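Local structure of trans-4-hydroxy-L-proline dehydratase (Clostridioides difficile 70-100-2010, 6VXC) at residues Met662-Met675 / Leu683-Glu695. The protein catalyses the radical-based dehydration of trans-4-hydroxy-L-proline to (S)-1-pyrroline-5-carboxylate, as a glycyl radical enzyme of anaerobic hydroxyproline degradation. Numbering follows the deposited sequence.
Sequences MLPTTCHIYFGEIM and LCAKPVSEGISPE
Gly672 and Pro687 bring their CA atoms to 4.0 Å where residues 685-690 run back along helix 667-673, and two backbone hydrogen bonds join the segments: Val688 N donates to His668 O, and Ala685 N, inside the type II turn 683-686, to Met675 O just beyond the helix. With no side chain on Gly672, the loop can lie directly against the helix; Gly672 CA is 3.0 Å from Lys686 O, a close CA-H...O contact. Val688 fits over this surface, its CG1 4.0 Å from Gly672 CA and its CG2 beside His668 CB. The imidazole of His668 is sandwiched: Glu690 CB packs on one face as a CH-pi contact, 3.7 Å from the ring centroid, and Ile669 CD1 covers the opposite face near the rim, while Val688 O lies at the ring edge. Placing CG between the backbone N and carbonyl carbon (chi1 62°) turns the His668 ring toward the loop; NE2 hydrogen-bonds Glu800, which should fix the ring's rotation. The same Ile669 CD1 reaches Pro687 CG at 3.6 Å. Farther along, the Gly691 N-H points at the Pro664 ring, with Pro664 CG 3.4 Å from Gly691 N, and Met662 CB meets Ile692 CG2. Pro664 lies about 7 Å, side chain to side chain, from Cys454, the likely cysteine radical site, placing this end of the contact near the probable catalytic centre. Helix 795-803 flanks Ile669, Pro687 and Glu690, helix 473-481 packs on Met675 and Val688, and helix 575-591 meets Met662, Val688 and Ile692.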
ATOM      1  N   MET A 662      10.960  -2.276  -4.351  1.00 11.93           N
ATOM      2  CA  MET A 662      10.978  -3.740  -4.399  1.00 12.83           C
ATOM      3  C   MET A 662      10.013  -4.294  -3.354  1.00 12.94           C
ATOM      4  O   MET A 662      10.383  -4.435  -2.181  1.00 12.75           O
ATOM      5  CB  MET A 662      12.390  -4.256  -4.160  1.00 13.17           C
ATOM      6  CG  MET A 662      13.433  -3.460  -4.932  1.00 16.61           C
ATOM      7  SD  MET A 662      13.554  -4.047  -6.622  1.00 23.40           S
ATOM      8  CE  MET A 662      14.412  -5.579  -6.298  1.00 14.29           C
ATOM      9  N   LEU A 663       8.797  -4.621  -3.781  1.00 10.27           N
ATOM     10  CA  LEU A 663       7.804  -5.246  -2.916  1.00 12.55           C
ATOM     11  C   LEU A 663       6.816  -6.020  -3.783  1.00 13.01           C
ATOM     12  O   LEU A 663       6.678  -5.734  -4.975  1.00 15.13           O
ATOM     13  CB  LEU A 663       7.077  -4.209  -2.039  1.00 13.08           C
ATOM     14  CG  LEU A 663       6.233  -2.992  -2.474  1.00 14.74           C
ATOM     15  CD1 LEU A 663       6.989  -2.099  -3.421  1.00 16.45           C
ATOM     16  CD2 LEU A 663       4.863  -3.336  -3.006  1.00 14.34           C
ATOM     17  N   PRO A 664       6.152  -7.045  -3.223  1.00 13.77           N
ATOM     18  CA  PRO A 664       5.273  -7.895  -4.042  1.00 12.22           C
ATOM     19  C   PRO A 664       3.789  -7.861  -3.672  1.00 13.38           C
ATOM     20  O   PRO A 664       2.956  -8.267  -4.486  1.00 12.68           O
ATOM     21  CB  PRO A 664       5.840  -9.291  -3.769  1.00  9.98           C
ATOM     22  CG  PRO A 664       6.170  -9.203  -2.258  1.00  9.06           C
ATOM     23  CD  PRO A 664       6.588  -7.751  -2.001  1.00  8.91           C
ATOM     24  N   THR A 665       3.444  -7.443  -2.450  1.00 11.18           N
ATOM     25  CA  THR A 665       2.133  -7.730  -1.860  1.00 11.31           C
ATOM     26  C   THR A 665       1.783  -9.205  -2.097  1.00 11.51           C
ATOM     27  O   THR A 665       2.478 -10.076  -1.574  1.00 14.15           O
ATOM     28  CB  THR A 665       1.058  -6.765  -2.387  1.00 13.53           C
ATOM     29  OG1 THR A 665       1.528  -5.414  -2.267  1.00 14.42           O
ATOM     30  CG2 THR A 665      -0.235  -6.915  -1.586  1.00 11.50           C
ATOM     31  N   THR A 666       0.732  -9.531  -2.856  1.00 13.36           N
ATOM     32  CA  THR A 666       0.487 -10.930  -3.212  1.00 12.94           C
ATOM     33  C   THR A 666       0.833 -11.223  -4.672  1.00 12.18           C
ATOM     34  O   THR A 666       0.520 -12.309  -5.172  1.00 13.36           O
ATOM     35  CB  THR A 666      -0.961 -11.362  -2.913  1.00 12.19           C
ATOM     36  OG1 THR A 666      -1.892 -10.524  -3.598  1.00 14.00           O
ATOM     37  CG2 THR A 666      -1.268 -11.340  -1.393  1.00 11.53           C
ATOM     38  N   CYS A 667       1.488 -10.289  -5.359  1.00 12.36           N
ATOM     39  CA  CYS A 667       1.761 -10.480  -6.773  1.00 11.23           C
ATOM     40  C   CYS A 667       2.847 -11.517  -7.037  1.00 12.11           C
ATOM     41  O   CYS A 667       2.927 -12.021  -8.167  1.00 13.37           O
ATOM     42  CB  CYS A 667       2.148  -9.154  -7.423  1.00 19.56           C
ATOM     43  SG  CYS A 667       1.976  -9.159  -9.207  1.00 67.96           S
ATOM     44  N   HIS A 668       3.677 -11.858  -6.033  1.00 12.45           N
ATOM     45  CA  HIS A 668       4.670 -12.914  -6.235  1.00 10.62           C
ATOM     46  C   HIS A 668       4.019 -14.277  -6.417  1.00 11.36           C
ATOM     47  O   HIS A 668       4.636 -15.159  -7.017  1.00 10.97           O
ATOM     48  CB  HIS A 668       5.694 -12.960  -5.090  1.00  8.50           C
ATOM     49  CG  HIS A 668       5.107 -13.263  -3.745  1.00 11.11           C
ATOM     50  ND1 HIS A 668       4.157 -12.460  -3.155  1.00 10.08           N
ATOM     51  CD2 HIS A 668       5.377 -14.250  -2.856  1.00  8.91           C
ATOM     52  CE1 HIS A 668       3.836 -12.963  -1.974  1.00 11.84           C
ATOM     53  NE2 HIS A 668       4.563 -14.048  -1.769  1.00 12.12           N
ATOM     54  N   ILE A 669       2.797 -14.461  -5.912  1.00 10.92           N
ATOM     55  CA  ILE A 669       2.043 -15.680  -6.186  1.00  9.80           C
ATOM     56  C   ILE A 669       1.622 -15.719  -7.655  1.00 11.38           C
ATOM     57  O   ILE A 669       1.924 -16.672  -8.375  1.00 14.53           O
ATOM     58  CB  ILE A 669       0.832 -15.788  -5.241  1.00 11.09           C
ATOM     59  CG1 ILE A 669       1.272 -15.663  -3.759  1.00 10.70           C
ATOM     60  CG2 ILE A 669       0.024 -17.067  -5.523  1.00 12.93           C
ATOM     61  CD1 ILE A 669       2.299 -16.709  -3.293  1.00  7.92           C
ATOM     62  N   TYR A 670       0.931 -14.671  -8.109  1.00 12.61           N
ATOM     63  CA  TYR A 670       0.475 -14.577  -9.498  1.00 13.53           C
ATOM     64  C   TYR A 670       1.635 -14.685 -10.481  1.00 10.98           C
ATOM     65  O   TYR A 670       1.575 -15.452 -11.449  1.00 12.69           O
ATOM     66  CB  TYR A 670      -0.268 -13.246  -9.682  1.00 14.33           C
ATOM     67  CG  TYR A 670      -0.550 -12.782 -11.110  1.00 13.16           C
ATOM     68  CD1 TYR A 670      -1.220 -13.592 -12.019  1.00 15.24           C
ATOM     69  CD2 TYR A 670      -0.208 -11.507 -11.512  1.00 14.33           C
ATOM     70  CE1 TYR A 670      -1.501 -13.149 -13.314  1.00 16.09           C
ATOM     71  CE2 TYR A 670      -0.494 -11.051 -12.807  1.00 13.04           C
ATOM     72  CZ  TYR A 670      -1.131 -11.883 -13.698  1.00 15.70           C
ATOM     73  OH  TYR A 670      -1.404 -11.427 -14.972  1.00 14.32           O
ATOM     74  N   PHE A 671       2.707 -13.930 -10.241  1.00 10.26           N
ATOM     75  CA  PHE A 671       3.840 -13.909 -11.165  1.00 10.31           C
ATOM     76  C   PHE A 671       4.494 -15.281 -11.298  1.00 12.73           C
ATOM     77  O   PHE A 671       5.011 -15.615 -12.367  1.00 13.10           O
ATOM     78  CB  PHE A 671       4.878 -12.883 -10.709  1.00  9.46           C
ATOM     79  CG  PHE A 671       4.559 -11.474 -11.108  1.00 10.04           C
ATOM     80  CD1 PHE A 671       3.485 -11.203 -11.948  1.00 11.50           C
ATOM     81  CD2 PHE A 671       5.347 -10.408 -10.659  1.00 11.11           C
ATOM     82  CE1 PHE A 671       3.196  -9.903 -12.335  1.00  9.98           C
ATOM     83  CE2 PHE A 671       5.073  -9.098 -11.049  1.00  9.36           C
ATOM     84  CZ  PHE A 671       3.985  -8.845 -11.883  1.00 11.02           C
ATOM     85  N   GLY A 672       4.510 -16.075 -10.219  1.00 11.69           N
ATOM     86  CA  GLY A 672       5.006 -17.435 -10.320  1.00 12.76           C
ATOM     87  C   GLY A 672       4.020 -18.395 -10.954  1.00 12.47           C
ATOM     88  O   GLY A 672       4.428 -19.352 -11.616  1.00 12.20           O
ATOM     89  N   GLU A 673       2.722 -18.174 -10.739  1.00 14.45           N
ATOM     90  CA  GLU A 673       1.703 -19.059 -11.301  1.00 16.99           C
ATOM     91  C   GLU A 673       1.718 -19.070 -12.832  1.00 15.53           C
ATOM     92  O   GLU A 673       1.387 -20.089 -13.442  1.00 16.17           O
ATOM     93  CB  GLU A 673       0.320 -18.668 -10.778  1.00 13.32           C
ATOM     94  CG  GLU A 673       0.056 -19.082  -9.326  1.00 21.77           C
ATOM     95  CD  GLU A 673      -1.304 -18.606  -8.783  1.00 25.79           C
ATOM     96  OE1 GLU A 673      -1.835 -19.261  -7.850  1.00 23.66           O
ATOM     97  OE2 GLU A 673      -1.843 -17.599  -9.302  1.00 24.44           O
ATOM     98  N   ILE A 674       2.041 -17.955 -13.474  1.00 13.10           N
ATOM     99  CA  ILE A 674       2.018 -17.937 -14.935  1.00 14.61           C
ATOM    100  C   ILE A 674       3.428 -18.008 -15.513  1.00 12.83           C
ATOM    101  O   ILE A 674       3.684 -17.512 -16.618  1.00 15.82           O
ATOM    102  CB  ILE A 674       1.259 -16.708 -15.474  1.00 14.74           C
ATOM    103  CG1 ILE A 674       1.651 -15.456 -14.695  1.00 13.62           C
ATOM    104  CG2 ILE A 674      -0.230 -16.959 -15.424  1.00 17.12           C
ATOM    105  CD1 ILE A 674       2.990 -14.908 -15.112  1.00 14.88           C
ATOM    106  N   MET A 675       4.350 -18.607 -14.773  1.00 13.89           N
ATOM    107  CA  MET A 675       5.721 -18.806 -15.224  1.00 12.02           C
ATOM    108  C   MET A 675       6.082 -20.282 -15.175  1.00 15.50           C
ATOM    109  O   MET A 675       5.633 -21.015 -14.290  1.00 17.11           O
ATOM    110  CB  MET A 675       6.692 -17.989 -14.371  1.00 15.68           C
ATOM    111  CG  MET A 675       8.115 -17.939 -14.872  1.00 19.21           C
ATOM    112  SD  MET A 675       9.038 -16.723 -13.911  1.00 26.12           S
ATOM    113  CE  MET A 675      10.672 -17.315 -14.154  1.00 21.20           C
ATOM    114  N   LEU A 683       9.983 -24.936  -9.486  1.00 16.03           N
ATOM    115  CA  LEU A 683       9.210 -25.661 -10.478  1.00 13.28           C
ATOM    116  C   LEU A 683       8.104 -24.789 -11.070  1.00 14.70           C
ATOM    117  O   LEU A 683       7.765 -23.719 -10.555  1.00 13.43           O
ATOM    118  CB  LEU A 683       8.621 -26.937  -9.884  1.00 18.41           C
ATOM    119  CG  LEU A 683       9.631 -27.960  -9.357  1.00 17.92           C
ATOM    120  CD1 LEU A 683       8.907 -29.200  -8.892  1.00 23.32           C
ATOM    121  CD2 LEU A 683      10.679 -28.313 -10.402  1.00 15.68           C
ATOM    122  N   CYS A 684       7.526 -25.308 -12.160  1.00 13.42           N
ATOM    123  CA  CYS A 684       6.509 -24.611 -12.938  1.00 14.73           C
ATOM    124  C   CYS A 684       5.329 -24.197 -12.073  1.00 16.10           C
ATOM    125  O   CYS A 684       4.812 -24.983 -11.272  1.00 16.12           O
ATOM    126  CB  CYS A 684       6.034 -25.524 -14.086  1.00 14.07           C
ATOM    127  SG  CYS A 684       4.723 -24.833 -15.119  1.00 23.92           S
ATOM    128  N   ALA A 685       4.893 -22.951 -12.258  1.00 12.21           N
ATOM    129  CA  ALA A 685       3.728 -22.366 -11.603  1.00 13.93           C
ATOM    130  C   ALA A 685       3.893 -22.173 -10.091  1.00 14.55           C
ATOM    131  O   ALA A 685       2.928 -21.790  -9.424  1.00 15.06           O
ATOM    132  CB  ALA A 685       2.457 -23.187 -11.870  1.00 10.46           C
ATOM    133  N   LYS A 686       5.078 -22.431  -9.528  1.00 16.41           N
ATOM    134  CA  LYS A 686       5.319 -22.090  -8.125  1.00 14.14           C
ATOM    135  C   LYS A 686       5.537 -20.578  -7.965  1.00 12.07           C
ATOM    136  O   LYS A 686       6.003 -19.909  -8.888  1.00 12.25           O
ATOM    137  CB  LYS A 686       6.551 -22.821  -7.595  1.00 14.91           C
ATOM    138  CG  LYS A 686       6.476 -24.327  -7.622  1.00 16.41           C
ATOM    139  CD  LYS A 686       5.385 -24.852  -6.709  1.00 20.00           C
ATOM    140  CE  LYS A 686       5.767 -24.683  -5.249  1.00 27.84           C
ATOM    141  NZ  LYS A 686       5.105 -25.699  -4.365  1.00 30.05           N
ATOM    142  N   PRO A 687       5.224 -20.019  -6.794  1.00 12.44           N
ATOM    143  CA  PRO A 687       5.514 -18.595  -6.555  1.00 12.34           C
ATOM    144  C   PRO A 687       6.980 -18.234  -6.785  1.00 10.91           C
ATOM    145  O   PRO A 687       7.877 -19.063  -6.654  1.00 12.54           O
ATOM    146  CB  PRO A 687       5.120 -18.401  -5.086  1.00 12.60           C
ATOM    147  CG  PRO A 687       4.059 -19.438  -4.840  1.00 12.00           C
ATOM    148  CD  PRO A 687       4.467 -20.632  -5.690  1.00 12.37           C
ATOM    149  N   VAL A 688       7.218 -16.972  -7.140  1.00 12.31           N
ATOM    150  CA  VAL A 688       8.582 -16.442  -7.104  1.00 12.73           C
ATOM    151  C   VAL A 688       8.855 -15.908  -5.694  1.00 12.52           C
ATOM    152  O   VAL A 688       7.960 -15.887  -4.840  1.00 11.63           O
ATOM    153  CB  VAL A 688       8.840 -15.372  -8.194  1.00  9.88           C
ATOM    154  CG1 VAL A 688       8.656 -15.969  -9.592  1.00 10.06           C
ATOM    155  CG2 VAL A 688       7.903 -14.155  -8.048  1.00 10.60           C
ATOM    156  N   SER A 689      10.098 -15.517  -5.430  1.00 12.21           N
ATOM    157  CA  SER A 689      10.462 -15.037  -4.101  1.00 12.01           C
ATOM    158  C   SER A 689       9.718 -13.742  -3.783  1.00 11.91           C
ATOM    159  O   SER A 689       9.378 -12.970  -4.678  1.00 12.21           O
ATOM    160  CB  SER A 689      11.970 -14.796  -4.021  1.00 11.93           C
ATOM    161  OG  SER A 689      12.403 -13.923  -5.065  1.00 12.54           O
ATOM    162  N   GLU A 690       9.479 -13.500  -2.488  1.00 13.54           N
ATOM    163  CA  GLU A 690       8.763 -12.323  -1.998  1.00 11.68           C
ATOM    164  C   GLU A 690       9.728 -11.239  -1.519  1.00 12.83           C
ATOM    165  O   GLU A 690      10.740 -11.528  -0.875  1.00 17.46           O
ATOM    166  CB  GLU A 690       7.773 -12.704  -0.881  1.00 11.25           C
ATOM    167  CG  GLU A 690       8.221 -13.840   0.030  1.00 16.15           C
ATOM    168  CD  GLU A 690       9.194 -13.461   1.140  1.00 15.34           C
ATOM    169  OE1 GLU A 690       9.311 -12.268   1.484  1.00 19.35           O
ATOM    170  OE2 GLU A 690       9.871 -14.381   1.648  1.00 18.92           O
ATOM    171  N   GLY A 691       9.403  -9.989  -1.841  1.00 12.80           N
ATOM    172  CA  GLY A 691      10.251  -8.857  -1.491  1.00 12.22           C
ATOM    173  C   GLY A 691      11.668  -9.055  -1.982  1.00 14.57           C
ATOM    174  O   GLY A 691      11.892  -9.566  -3.077  1.00 14.15           O
ATOM    175  N   ILE A 692      12.643  -8.678  -1.153  1.00 12.97           N
ATOM    176  CA  ILE A 692      14.047  -8.988  -1.404  1.00  9.88           C
ATOM    177  C   ILE A 692      14.496 -10.193  -0.577  1.00 11.69           C
ATOM    178  O   ILE A 692      15.699 -10.402  -0.376  1.00 13.93           O
ATOM    179  CB  ILE A 692      14.968  -7.777  -1.157  1.00 10.70           C
ATOM    180  CG1 ILE A 692      14.962  -7.379   0.330  1.00 10.58           C
ATOM    181  CG2 ILE A 692      14.637  -6.622  -2.123  1.00 10.65           C
ATOM    182  CD1 ILE A 692      16.053  -6.413   0.727  1.00  9.40           C
ATOM    183  N   SER A 693      13.551 -10.997  -0.113  1.00 11.64           N
ATOM    184  CA  SER A 693      13.853 -12.156   0.704  1.00 10.79           C
ATOM    185  C   SER A 693      14.529 -13.234  -0.141  1.00 12.47           C
ATOM    186  O   SER A 693      14.435 -13.223  -1.367  1.00 13.27           O
ATOM    187  CB  SER A 693      12.570 -12.734   1.311  1.00 10.94           C
ATOM    188  OG  SER A 693      11.785 -11.746   1.964  1.00 12.09           O
ATOM    189  N   PRO A 694      15.207 -14.184   0.500  1.00 11.03           N
ATOM    190  CA  PRO A 694      15.784 -15.316  -0.239  1.00 10.36           C
ATOM    191  C   PRO A 694      14.710 -16.206  -0.849  1.00 12.49           C
ATOM    192  O   PRO A 694      13.557 -16.226  -0.419  1.00 14.44           O
ATOM    193  CB  PRO A 694      16.569 -16.080   0.828  1.00  8.99           C
ATOM    194  CG  PRO A 694      16.754 -15.096   1.971  1.00 11.54           C
ATOM    195  CD  PRO A 694      15.553 -14.201   1.929  1.00 11.02           C
ATOM    196  N   GLU A 695      15.120 -16.963  -1.864  1.00 13.46           N
ATOM    197  CA  GLU A 695      14.285 -17.997  -2.454  1.00 14.28           C
ATOM    198  C   GLU A 695      14.022 -19.110  -1.439  1.00 14.24           C
ATOM    199  O   GLU A 695      14.737 -19.265  -0.451  1.00 16.28           O
ATOM    200  CB  GLU A 695      14.954 -18.590  -3.701  1.00 15.53           C
ATOM    201  CG  GLU A 695      14.338 -18.177  -5.044  1.00 16.12           C
ATOM    202  CD  GLU A 695      13.067 -18.959  -5.396  1.00 21.47           C
ATOM    203  OE1 GLU A 695      12.453 -19.548  -4.484  1.00 23.49           O
ATOM    204  OE2 GLU A 695      12.686 -18.986  -6.585  1.00 17.48           O
TER